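Local coordinates for protein Emp47p (form2) (Saccharomyces cerevisiae, PDB 2A6Z) that serves as a cargo receptor whose lectin-like carbohydrate recognition domain needs no calcium, and takes part in the secretion of glycoproteins, at residues A[11-16]-A[24-29]; A[60-65]-A[163-168]; A[64-69]-A[217-222]. One frame throughout, in Å; residues are numbered along the deposited sequence.

Interaction 1. Residues A[11-16]-A[24-29]; sequences YSLPDL and NNWQTG
The backbones of S12 and L13, in an irregular N-terminal segment, pass the start of strand 26-30 without pairing with it: the nearest CA atoms are 7.6 Å apart for Y11 CA to N25 CA and 7.7 Å for L13 CA to W26 CA. Strand 26-30 is an outermost strand of one sheet of the legume-lectin-like beta sandwich, and the side chains of N25 and W26 span the gap. Both converge on the carbonyl of S12. The W26 indole NE1 donates to S12 O at 2.9 Å, almost straight (178°) and with the oxygen in the ring plane, yet it stands above the carbonyl plane. N25 ND2 reaches the same oxygen at 3.1 Å, lying nearer the carbonyl plane. The N25 amide also donates to D10 O, so it bridges the carbonyls of D10 and S12. S12 OG serves other partners, S8 O and F218 N. L13, backbone-bonded to M216 of the opposite sheet, crosses the W26 side chain at about a right angle. Its CB lies over the indole toward the rim, and its CD1 makes a CH-pi contact, 3.7 Å from the centroid of the five-membered ring and 14° off the normal.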
loop_
_atom_site.group_PDB
_atom_site.type_symbol
_atom_site.label_atom_id
_atom_site.label_comp_id
_atom_site.label_asym_id
_atom_site.label_seq_id
_atom_site.Cartn_x
_atom_site.Cartn_y
_atom_site.Cartn_z
ATOM N N TYR A 11 10.438 -6.844 8.893
ATOM C CA TYR A 11 9.267 -6.168 8.304
ATOM C C TYR A 11 9.431 -5.930 6.827
ATOM O O TYR A 11 8.711 -5.116 6.249
ATOM C CB TYR A 11 8.976 -4.880 9.096
ATOM C CG TYR A 11 8.579 -5.190 10.513
ATOM C CD1 TYR A 11 7.368 -5.728 10.846
ATOM C CD2 TYR A 11 9.482 -5.039 11.556
ATOM C CE1 TYR A 11 6.997 -6.041 12.109
ATOM C CE2 TYR A 11 9.124 -5.348 12.872
ATOM C CZ TYR A 11 7.883 -5.838 13.151
ATOM O OH TYR A 11 7.519 -6.184 14.443
ATOM N N SER A 12 10.377 -6.604 6.177
ATOM C CA SER A 12 10.671 -6.463 4.781
ATOM C C SER A 12 10.267 -7.700 3.985
ATOM O O SER A 12 10.115 -8.790 4.513
ATOM C CB SER A 12 12.147 -6.118 4.506
ATOM O OG SER A 12 12.491 -4.894 5.124
ATOM N N LEU A 13 10.106 -7.476 2.689
ATOM C CA LEU A 13 9.801 -8.474 1.670
ATOM C C LEU A 13 10.943 -8.402 0.665
ATOM O O LEU A 13 10.920 -7.564 -0.286
ATOM C CB LEU A 13 8.470 -8.160 0.987
ATOM C CG LEU A 13 8.033 -9.152 -0.066
ATOM C CD1 LEU A 13 7.577 -10.449 0.540
ATOM C CD2 LEU A 13 6.923 -8.470 -0.903
ATOM N N PRO A 14 12.005 -9.170 0.819
ATOM C CA PRO A 14 13.140 -9.107 -0.100
ATOM C C PRO A 14 12.668 -9.355 -1.539
ATOM O O PRO A 14 11.705 -10.081 -1.772
ATOM C CB PRO A 14 14.014 -10.267 0.374
ATOM C CG PRO A 14 13.701 -10.445 1.834
ATOM C CD PRO A 14 12.184 -10.196 1.896
ATOM N N ASP A 15 13.430 -8.707 -2.439
ATOM C CA ASP A 15 13.153 -8.776 -3.871
ATOM C C ASP A 15 12.785 -10.180 -4.278
ATOM O O ASP A 15 13.533 -11.147 -4.010
ATOM C CB ASP A 15 14.375 -8.323 -4.633
ATOM C CG ASP A 15 14.143 -8.144 -6.107
ATOM O OD1 ASP A 15 15.038 -7.520 -6.689
ATOM O OD2 ASP A 15 13.212 -8.680 -6.710
ATOM N N LEU A 16 11.596 -10.361 -4.863
ATOM C CA LEU A 16 11.019 -11.671 -5.160
ATOM C C LEU A 16 11.576 -12.284 -6.435
ATOM O O LEU A 16 11.123 -13.395 -6.806
ATOM C CB LEU A 16 9.477 -11.544 -5.226
ATOM C CG LEU A 16 8.791 -11.147 -3.909
ATOM C CD1 LEU A 16 7.404 -10.698 -4.260
ATOM C CD2 LEU A 16 8.838 -12.343 -2.967
ATOM N N ASN A 24 8.302 -16.323 4.937
ATOM C CA ASN A 24 7.535 -16.800 6.072
ATOM C C ASN A 24 7.004 -15.704 6.967
ATOM O O ASN A 24 6.108 -15.959 7.740
ATOM C CB ASN A 24 8.416 -17.780 6.884
ATOM C CG ASN A 24 8.218 -17.665 8.382
ATOM O OD1 ASN A 24 7.456 -18.454 8.980
ATOM N ND2 ASN A 24 8.889 -16.719 9.053
ATOM N N ASN A 25 7.534 -14.466 6.851
ATOM C CA ASN A 25 7.020 -13.371 7.656
ATOM C C ASN A 25 5.801 -12.672 7.006
ATOM O O ASN A 25 5.271 -11.756 7.641
ATOM C CB ASN A 25 8.135 -12.363 7.951
ATOM C CG ASN A 25 8.874 -11.749 6.787
ATOM O OD1 ASN A 25 9.095 -12.418 5.739
ATOM N ND2 ASN A 25 9.271 -10.483 6.939
ATOM N N TRP A 26 5.371 -13.138 5.857
ATOM C CA TRP A 26 4.219 -12.558 5.142
ATOM C C TRP A 26 3.153 -13.596 4.915
ATOM O O TRP A 26 3.412 -14.823 4.820
ATOM C CB TRP A 26 4.643 -12.044 3.748
ATOM C CG TRP A 26 5.519 -10.824 3.846
ATOM C CD1 TRP A 26 6.875 -10.809 4.072
ATOM C CD2 TRP A 26 5.128 -9.444 3.743
ATOM N NE1 TRP A 26 7.351 -9.509 4.115
ATOM C CE2 TRP A 26 6.292 -8.644 3.909
ATOM C CE3 TRP A 26 3.915 -8.814 3.524
ATOM C CZ2 TRP A 26 6.247 -7.259 3.855
ATOM C CZ3 TRP A 26 3.857 -7.427 3.464
ATOM C CH2 TRP A 26 5.018 -6.652 3.638
ATOM N N GLN A 27 1.897 -13.108 4.760
ATOM C CA GLN A 27 0.762 -13.979 4.490
ATOM C C GLN A 27 -0.021 -13.418 3.305
ATOM O O GLN A 27 -0.480 -12.275 3.325
ATOM C CB GLN A 27 -0.123 -14.052 5.755
ATOM C CG GLN A 27 -1.374 -14.969 5.540
ATOM C CD GLN A 27 -0.931 -16.377 5.315
ATOM O OE1 GLN A 27 -0.267 -16.927 6.185
ATOM N NE2 GLN A 27 -1.299 -16.917 4.156
ATOM N N THR A 28 -0.212 -14.213 2.265
ATOM C CA THR A 28 -1.121 -13.889 1.180
ATOM C C THR A 28 -2.544 -14.204 1.577
ATOM O O THR A 28 -2.809 -15.093 2.410
ATOM C CB THR A 28 -0.775 -14.636 -0.111
ATOM O OG1 THR A 28 -0.667 -16.062 0.186
ATOM C CG2 THR A 28 0.537 -14.219 -0.738
ATOM N N GLY A 29 -3.485 -13.495 0.948
ATOM C CA GLY A 29 -4.897 -13.741 1.189
ATOM C C GLY A 29 -5.655 -13.648 -0.126
ATOM O O GLY A 29 -5.205 -13.061 -1.121
#

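Interaction 2. Residues A[60-65]-A[163-168]; sequences KDSFTM and YDLEDD
F63 and Y163 face the sandwich interior from adjacent antiparallel strands, their side chains crossing obliquely. The F63 ring brings its CE2 to Y163 CB at 3.6 Å and to the near ring atom Y163 CD2 at 3.9 Å, while the phenol end leads away; CG of Y163 is anti to the backbone N (chi1 -175°). Beneath them the two residues form a hydrogen-bonded pair, Y163 N to F63 O at 2.9 Å and F63 N to Y163 O at 3.1 Å.

Just before strand 63-72 begins and just after 153-164 ends, S62 takes over. Its OG receives the backbone N-H of L165 at 2.8 Å and gives its own proton to E166 OE1 at 2.6 Å, approaching from above the carboxylate plane. The bend of the E166 chain at chi2 (74°) turns CD back toward the serine. D164 OD1 accepts from E166 N, an Asx turn that shapes this corner, while L165 CD2 packs against the backbone of D61 and S62. A water accepts from S62 N and lies within hydrogen-bonding distance of both D61 OD2 and E166 OE2.

F63 also meets F86 and F57 of the facing sheet and F218 of strand 210-220, while Y163 packs edge-to-face on F188 and its OH bonds to F188 N. In the sheet, strand 63-72 runs between strands 153-164 and 210-220.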
loop_
_atom_site.group_PDB
_atom_site.type_symbol
_atom_site.label_atom_id
_atom_site.label_comp_id
_atom_site.label_asym_id
_atom_site.label_seq_id
_atom_site.Cartn_x
_atom_site.Cartn_y
_atom_site.Cartn_z
ATOM N N LYS A 60 7.359 3.155 17.719
ATOM C CA LYS A 60 8.028 3.909 18.775
ATOM C C LYS A 60 8.947 5.005 18.239
ATOM O O LYS A 60 9.315 5.908 19.009
ATOM C CB LYS A 60 8.858 2.974 19.664
ATOM C CG LYS A 60 8.022 1.892 20.366
ATOM C CD LYS A 60 7.171 2.512 21.464
ATOM C CE LYS A 60 6.476 1.435 22.256
ATOM N NZ LYS A 60 5.212 1.922 22.841
ATOM N N ASP A 61 9.346 4.908 16.973
ATOM C CA ASP A 61 10.375 5.776 16.422
ATOM C C ASP A 61 10.170 5.862 14.888
ATOM O O ASP A 61 9.347 5.138 14.334
ATOM C CB ASP A 61 11.776 5.197 16.711
ATOM C CG ASP A 61 12.217 5.186 18.161
ATOM O OD1 ASP A 61 12.192 4.146 18.859
ATOM O OD2 ASP A 61 12.556 6.304 18.588
ATOM N N SER A 62 10.939 6.742 14.287
ATOM C CA SER A 62 10.810 7.013 12.850
ATOM C C SER A 62 11.005 5.759 12.030
ATOM O O SER A 62 11.739 4.824 12.393
ATOM C CB SER A 62 11.867 8.048 12.476
ATOM O OG SER A 62 11.662 9.203 13.263
ATOM N N PHE A 63 10.383 5.762 10.817
ATOM C CA PHE A 63 10.513 4.590 9.951
ATOM C C PHE A 63 10.277 5.020 8.503
ATOM O O PHE A 63 9.757 6.062 8.207
ATOM C CB PHE A 63 9.493 3.484 10.361
ATOM C CG PHE A 63 8.054 3.823 10.096
ATOM C CD1 PHE A 63 7.449 3.448 8.889
ATOM C CD2 PHE A 63 7.314 4.509 11.023
ATOM C CE1 PHE A 63 6.157 3.784 8.637
ATOM C CE2 PHE A 63 5.981 4.863 10.772
ATOM C CZ PHE A 63 5.406 4.518 9.564
ATOM N N THR A 64 10.650 4.057 7.628
ATOM C CA THR A 64 10.457 4.175 6.197
ATOM C C THR A 64 9.861 2.849 5.698
ATOM O O THR A 64 10.318 1.755 6.105
ATOM C CB THR A 64 11.780 4.352 5.485
ATOM O OG1 THR A 64 12.420 5.532 5.969
ATOM C CG2 THR A 64 11.640 4.499 3.985
ATOM N N MET A 65 8.888 2.931 4.793
ATOM C CA MET A 65 8.373 1.797 4.052
ATOM C C MET A 65 8.526 2.093 2.564
ATOM O O MET A 65 7.988 3.115 2.096
ATOM C CB MET A 65 6.929 1.570 4.364
ATOM C CG MET A 65 6.405 1.291 5.743
ATOM S SD MET A 65 4.644 1.245 6.189
ATOM C CE MET A 65 4.154 2.898 5.686
ATOM N N TYR A 163 8.153 8.522 7.977
ATOM C CA TYR A 163 7.521 9.165 9.111
ATOM C C TYR A 163 8.648 9.536 10.100
ATOM O O TYR A 163 9.322 8.640 10.628
ATOM C CB TYR A 163 6.486 8.243 9.775
ATOM C CG TYR A 163 5.735 8.936 10.890
ATOM C CD1 TYR A 163 4.952 10.071 10.657
ATOM C CD2 TYR A 163 5.794 8.463 12.200
ATOM C CE1 TYR A 163 4.258 10.725 11.658
ATOM C CE2 TYR A 163 5.089 9.106 13.201
ATOM C CZ TYR A 163 4.344 10.230 12.963
ATOM O OH TYR A 163 3.609 10.866 13.928
ATOM N N ASP A 164 8.862 10.834 10.234
ATOM C CA ASP A 164 10.058 11.347 10.877
ATOM C C ASP A 164 9.727 12.096 12.155
ATOM O O ASP A 164 9.348 13.286 12.149
ATOM C CB ASP A 164 10.824 12.280 9.902
ATOM C CG ASP A 164 12.228 12.616 10.418
ATOM O OD1 ASP A 164 12.550 12.232 11.566
ATOM O OD2 ASP A 164 12.961 13.247 9.653
ATOM N N LEU A 165 9.882 11.399 13.292
ATOM C CA LEU A 165 9.662 12.015 14.585
ATOM C C LEU A 165 10.733 13.036 14.918
ATOM O O LEU A 165 10.486 13.829 15.818
ATOM C CB LEU A 165 9.700 10.945 15.715
ATOM C CG LEU A 165 8.473 10.051 15.890
ATOM C CD1 LEU A 165 7.172 10.871 16.108
ATOM C CD2 LEU A 165 8.320 9.081 14.765
ATOM N N GLU A 166 11.848 13.001 14.194
ATOM C CA GLU A 166 12.940 13.954 14.428
ATOM C C GLU A 166 12.810 15.152 13.467
ATOM O O GLU A 166 13.747 15.979 13.423
ATOM C CB GLU A 166 14.288 13.256 14.192
ATOM C CG GLU A 166 14.661 12.283 15.281
ATOM C CD GLU A 166 13.857 10.986 15.231
ATOM O OE1 GLU A 166 13.884 10.323 14.149
ATOM O OE2 GLU A 166 13.266 10.589 16.269
ATOM N N ASP A 167 11.666 15.284 12.771
ATOM C CA ASP A 167 11.367 16.478 11.964
ATOM C C ASP A 167 9.918 16.888 12.226
ATOM O O ASP A 167 9.165 17.163 11.299
ATOM C CB ASP A 167 11.685 16.151 10.484
ATOM C CG ASP A 167 11.787 17.392 9.597
ATOM O OD1 ASP A 167 11.679 18.537 10.093
ATOM O OD2 ASP A 167 11.982 17.192 8.371
ATOM N N ASP A 168 9.536 16.904 13.512
ATOM C CA ASP A 168 8.190 17.360 13.948
ATOM C C ASP A 168 7.085 16.566 13.275
ATOM O O ASP A 168 6.067 17.097 12.817
ATOM C CB ASP A 168 8.071 18.889 13.704
ATOM C CG ASP A 168 9.014 19.606 14.642
ATOM O OD1 ASP A 168 8.883 19.468 15.880
ATOM O OD2 ASP A 168 9.951 20.300 14.211
HETATM O O HOH W 1 12.271 8.236 16.407
#

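Interaction 3. Residues A[64-69]-A[217-222]; sequences TMEWTF and QFFNGV
With OG1 anti to its own carbonyl carbon and beside the backbone N (chi1 -60°), T64 meets G221, one residue short of the C terminus; F218 lies on the other face of the sheet, where CG anti to the backbone N sets its ring next to M65. T64 and F218 lie on neighbouring antiparallel strands in one sheet of the legume-lectin-like beta sandwich; the axes of strands 64-69 and 217-220 approach to 4.8 Å, with 165° between their N-to-C directions. T64 with F219 and E66 with Q217 are hydrogen-bonded pairs, and M65 with F218 is the non-hydrogen-bonded pair between them. E66 N to Q217 O, at 2.8 Å, is one of the four backbone bonds of this ladder.

On the core face, M65 and F218 lie side by side and point the same way, M65 CG touching F218 CD1 at 3.7 Å. T64 O stands over one face of the F218 ring, offset toward its rim. F57 meets this ring edge-to-face.

The opposite face carries T64, E66, Q217 and F219. F219 CE2 lies 3.8 Å from E66 CD, the carboxylate and ring planes turned 53° apart, while the CB atoms of T64 and F219 meet nearer the backbone. E66 and Q217 cross obliquely without bonding directly: a water donates to E66 OE1 and accepts from Q217 NE2. The other carboxylate oxygen, E66 OE2, has a salt bridge to R160 and a hydrogen bond from S2, so both oxygens are engaged.

Past the strand, G221 has a positive phi, and the chain turns across the end of strand 63-72 toward strand 153-164. There T64 OG1 donates to G221 O at 2.7 Å, in the carbonyl plane and on a lone pair.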
loop_
_atom_site.group_PDB
_atom_site.type_symbol
_atom_site.label_atom_id
_atom_site.label_comp_id
_atom_site.label_asym_id
_atom_site.label_seq_id
_atom_site.Cartn_x
_atom_site.Cartn_y
_atom_site.Cartn_z
ATOM N N THR A 64 10.650 4.057 7.628
ATOM C CA THR A 64 10.457 4.175 6.197
ATOM C C THR A 64 9.861 2.849 5.698
ATOM O O THR A 64 10.318 1.755 6.105
ATOM C CB THR A 64 11.780 4.352 5.485
ATOM O OG1 THR A 64 12.420 5.532 5.969
ATOM C CG2 THR A 64 11.640 4.499 3.985
ATOM N N MET A 65 8.888 2.931 4.793
ATOM C CA MET A 65 8.373 1.797 4.052
ATOM C C MET A 65 8.526 2.093 2.564
ATOM O O MET A 65 7.988 3.115 2.096
ATOM C CB MET A 65 6.929 1.570 4.364
ATOM C CG MET A 65 6.405 1.291 5.743
ATOM S SD MET A 65 4.644 1.245 6.189
ATOM C CE MET A 65 4.154 2.898 5.686
ATOM N N GLU A 66 9.188 1.217 1.803
ATOM C CA GLU A 66 9.332 1.376 0.359
ATOM C C GLU A 66 8.677 0.206 -0.320
ATOM O O GLU A 66 9.118 -0.956 -0.159
ATOM C CB GLU A 66 10.799 1.451 -0.039
ATOM C CG GLU A 66 11.539 2.634 0.513
ATOM C CD GLU A 66 12.977 2.769 0.210
ATOM O OE1 GLU A 66 13.543 1.866 -0.459
ATOM O OE2 GLU A 66 13.583 3.780 0.610
ATOM N N TRP A 67 7.659 0.477 -1.121
ATOM C CA TRP A 67 6.942 -0.570 -1.906
ATOM C C TRP A 67 7.320 -0.439 -3.352
ATOM O O TRP A 67 7.210 0.648 -3.934
ATOM C CB TRP A 67 5.436 -0.346 -1.748
ATOM C CG TRP A 67 4.823 -0.724 -0.466
ATOM C CD1 TRP A 67 4.481 0.077 0.574
ATOM C CD2 TRP A 67 4.428 -2.067 -0.060
ATOM N NE1 TRP A 67 3.914 -0.664 1.599
ATOM C CE2 TRP A 67 3.862 -1.968 1.213
ATOM C CE3 TRP A 67 4.506 -3.313 -0.725
ATOM C CZ2 TRP A 67 3.358 -3.098 1.898
ATOM C CZ3 TRP A 67 4.001 -4.412 -0.009
ATOM C CH2 TRP A 67 3.459 -4.280 1.257
ATOM N N THR A 68 7.682 -1.569 -3.963
ATOM C CA THR A 68 7.986 -1.612 -5.387
ATOM C C THR A 68 6.862 -2.462 -6.059
ATOM O O THR A 68 6.730 -3.650 -5.746
ATOM C CB THR A 68 9.362 -2.253 -5.627
ATOM O OG1 THR A 68 10.364 -1.514 -4.945
ATOM C CG2 THR A 68 9.697 -2.230 -7.107
ATOM N N PHE A 69 6.100 -1.813 -6.934
ATOM C CA PHE A 69 4.880 -2.459 -7.474
ATOM C C PHE A 69 4.697 -2.056 -8.915
ATOM O O PHE A 69 5.271 -1.068 -9.388
ATOM C CB PHE A 69 3.638 -2.143 -6.647
ATOM C CG PHE A 69 3.011 -0.806 -7.044
ATOM C CD1 PHE A 69 1.863 -0.775 -7.842
ATOM C CD2 PHE A 69 3.579 0.410 -6.658
ATOM C CE1 PHE A 69 1.316 0.413 -8.258
ATOM C CE2 PHE A 69 3.018 1.595 -7.067
ATOM C CZ PHE A 69 1.882 1.621 -7.860
ATOM N N GLN A 217 10.668 -2.844 1.358
ATOM C CA GLN A 217 11.720 -2.697 2.320
ATOM C C GLN A 217 11.256 -1.769 3.425
ATOM O O GLN A 217 10.688 -0.695 3.176
ATOM C CB GLN A 217 13.008 -2.180 1.687
ATOM C CG GLN A 217 13.513 -3.346 0.816
ATOM C CD GLN A 217 14.921 -3.066 0.331
ATOM O OE1 GLN A 217 15.848 -3.837 0.636
ATOM N NE2 GLN A 217 15.079 -1.973 -0.410
ATOM N N PHE A 218 11.506 -2.173 4.660
ATOM C CA PHE A 218 11.204 -1.400 5.847
ATOM C C PHE A 218 12.508 -0.995 6.497
ATOM O O PHE A 218 13.378 -1.873 6.670
ATOM C CB PHE A 218 10.350 -2.279 6.796
ATOM C CG PHE A 218 9.724 -1.467 7.912
ATOM C CD1 PHE A 218 8.418 -1.018 7.784
ATOM C CD2 PHE A 218 10.406 -1.133 9.051
ATOM C CE1 PHE A 218 7.806 -0.267 8.774
ATOM C CE2 PHE A 218 9.786 -0.399 10.079
ATOM C CZ PHE A 218 8.481 0.038 9.922
ATOM N N PHE A 219 12.641 0.261 6.860
ATOM C CA PHE A 219 13.832 0.761 7.569
ATOM C C PHE A 219 13.425 1.433 8.848
ATOM O O PHE A 219 12.410 2.133 8.935
ATOM C CB PHE A 219 14.627 1.773 6.712
ATOM C CG PHE A 219 15.007 1.275 5.337
ATOM C CD1 PHE A 219 16.292 0.823 5.085
ATOM C CD2 PHE A 219 14.103 1.268 4.286
ATOM C CE1 PHE A 219 16.691 0.344 3.833
ATOM C CE2 PHE A 219 14.485 0.781 3.048
ATOM C CZ PHE A 219 15.771 0.309 2.760
ATOM N N ASN A 220 14.290 1.301 9.849
ATOM C CA ASN A 220 14.252 2.274 10.923
ATOM C C ASN A 220 14.800 3.608 10.416
ATOM O O ASN A 220 15.760 3.673 9.614
ATOM C CB ASN A 220 15.003 1.631 12.074
ATOM C CG ASN A 220 14.227 0.433 12.594
ATOM O OD1 ASN A 220 13.021 0.457 12.906
ATOM N ND2 ASN A 220 14.817 -0.757 12.709
ATOM N N GLY A 221 14.305 4.711 10.831
ATOM C CA GLY A 221 14.758 6.041 10.421
ATOM C C GLY A 221 14.201 6.383 9.059
ATOM O O GLY A 221 13.343 5.661 8.501
ATOM N N VAL A 222 14.698 7.509 8.545
ATOM C CA VAL A 222 14.309 8.056 7.221
ATOM C C VAL A 222 15.536 8.469 6.402
ATOM O O VAL A 222 15.338 8.805 5.217
ATOM C CB VAL A 222 13.342 9.255 7.376
ATOM C CG1 VAL A 222 12.143 8.835 8.246
ATOM C CG2 VAL A 222 14.038 10.490 7.912
ATOM O OXT VAL A 222 16.619 8.450 6.991
HETATM O O HOH W 2 13.216 -0.433 -1.738
#

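Interactions 2 and 3 are neighbouring seams of one sheet: strand 63-72 takes part in both, between 153-164 and 210-220, and they share T64 and M65, with centres about 12 Å apart. The C-terminal turn ties them further, S62 O lying 3.0 Å from G221 N in a probable hydrogen bond; between the strands, F63 CB packs 3.6 Å from F218 CZ. Interaction 1 joins an N-terminal loop to the edge strand of the other sheet, its centre about 13 Å from that of interaction 3. It reaches across the sandwich through S12 OG, 2.9 Å from F218 N, and through W26 CH2, 3.7 Å from W67 CH2. Interactions 1 and 2 do not touch, their nearest atoms being about 7 Å apart.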